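Local structure of protein-glutamine gamma-glutamyltransferase 2 (Pagrus major, 1G0D) at residues Leu97-Pro100 / Ala101-Ile105. The protein catalyses the cross-linking of peptide-bound glutamine to lysine side chains or other primary amines, probably in a calcium-dependent way, and probably binds GTP. Sequence-based numbering, arbitrary orientation.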
# COMPACT_ATOMS: atom_id res chain seq x y z
N LEU A 97 -26.46 -19.03 14.84
CA LEU A 97 -26.78 -18.44 13.54
C LEU A 97 -25.77 -18.95 12.55
O LEU A 97 -24.57 -18.96 12.82
CB LEU A 97 -26.69 -16.91 13.57
CG LEU A 97 -27.73 -15.92 14.12
CD1 LEU A 97 -28.63 -15.56 12.99
CD2 LEU A 97 -28.52 -16.46 15.29
N HIS A 98 -26.28 -19.39 11.41
CA HIS A 98 -25.44 -19.89 10.30
C HIS A 98 -25.59 -18.91 9.12
O HIS A 98 -26.68 -18.66 8.64
CB HIS A 98 -25.91 -21.29 9.88
CG HIS A 98 -25.52 -22.37 10.83
ND1 HIS A 98 -24.32 -23.04 10.74
CD2 HIS A 98 -26.18 -22.90 11.89
CE1 HIS A 98 -24.26 -23.94 11.71
NE2 HIS A 98 -25.37 -23.87 12.42
N SER A 99 -24.50 -18.35 8.65
CA SER A 99 -24.59 -17.39 7.58
C SER A 99 -23.99 -17.98 6.34
O SER A 99 -23.07 -18.77 6.44
CB SER A 99 -23.80 -16.12 7.94
OG SER A 99 -22.39 -16.31 7.83
N PRO A 100 -24.49 -17.60 5.14
CA PRO A 100 -23.90 -18.15 3.92
C PRO A 100 -22.50 -17.57 3.72
O PRO A 100 -22.15 -16.55 4.32
CB PRO A 100 -24.85 -17.69 2.81
CG PRO A 100 -25.55 -16.47 3.38
CD PRO A 100 -25.61 -16.67 4.87
N ALA A 101 -21.69 -18.23 2.91
CA ALA A 101 -20.35 -17.76 2.62
C ALA A 101 -20.40 -16.59 1.60
O ALA A 101 -19.35 -16.02 1.27
CB ALA A 101 -19.48 -18.90 2.09
N ASN A 102 -21.59 -16.24 1.10
CA ASN A 102 -21.72 -15.11 0.19
C ASN A 102 -22.46 -14.00 0.92
O ASN A 102 -22.98 -13.07 0.30
CB ASN A 102 -22.46 -15.48 -1.10
CG ASN A 102 -23.84 -16.04 -0.86
OD1 ASN A 102 -24.22 -16.28 0.28
ND2 ASN A 102 -24.59 -16.26 -1.93
N ALA A 103 -22.48 -14.07 2.24
CA ALA A 103 -23.15 -13.06 3.03
C ALA A 103 -22.62 -11.62 2.77
O ALA A 103 -21.43 -11.41 2.50
CB ALA A 103 -23.01 -13.41 4.48
N VAL A 104 -23.52 -10.63 2.85
CA VAL A 104 -23.18 -9.23 2.66
C VAL A 104 -22.44 -8.76 3.91
O VAL A 104 -22.93 -8.93 5.02
CB VAL A 104 -24.45 -8.36 2.51
CG1 VAL A 104 -24.07 -6.92 2.47
CG2 VAL A 104 -25.17 -8.70 1.23
N ILE A 105 -21.25 -8.19 3.75
CA ILE A 105 -20.53 -7.69 4.92
C ILE A 105 -21.23 -6.40 5.38
O ILE A 105 -21.83 -5.68 4.58
CB ILE A 105 -19.02 -7.43 4.61
CG1 ILE A 105 -18.85 -6.34 3.58
CG2 ILE A 105 -18.39 -8.67 4.00
CD1 ILE A 105 -17.44 -5.79 3.59
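The pyrrolidine ring of Pro100 meets Ala103 over one face and the carboxamide of Asn102 at its CB–CG edge. Over that face lies the methyl of Ala103, whose CB is 4.1 Å from Pro100 CG and 4.2 Å from Pro100 CD. At the edge, the amide oxygen of Asn102 leads: OD1 comes within 3.0 Å of Pro100 CB and 3.4 Å of Pro100 CG, a tight polar-to-CH approach in which the C=O points almost straight at the ring carbon. The two side chains cross at about a right angle. A chi1 of 57° in Asn102 sets CG between its own backbone N and carbonyl carbon, folding the amide back over the turn towards the proline.

Beneath these side chains the backbone closes a type I beta turn from Pro100 to Ala103. Ala103 N donates to Pro100 O at 3.3 Å with an N-H...O angle of 148°, a rather long bond. Ala103 CB is also 3.3 Å from Pro100 O, a snug fit that brings the methyl up against the carbonyl as well as the ring.

Trp82 touches both Ser99 and Pro100, while Ser99 OG is hydrogen-bonded to Gly37 N and Ala103 O accepts from Arg36 NH1. The turn follows strand 92-98 of one sheet and leads into strand 106-115 of the other, an inter-sheet connection typical of the immunoglobulin-like beta-sandwich that forms the N-terminal domain of transglutaminases.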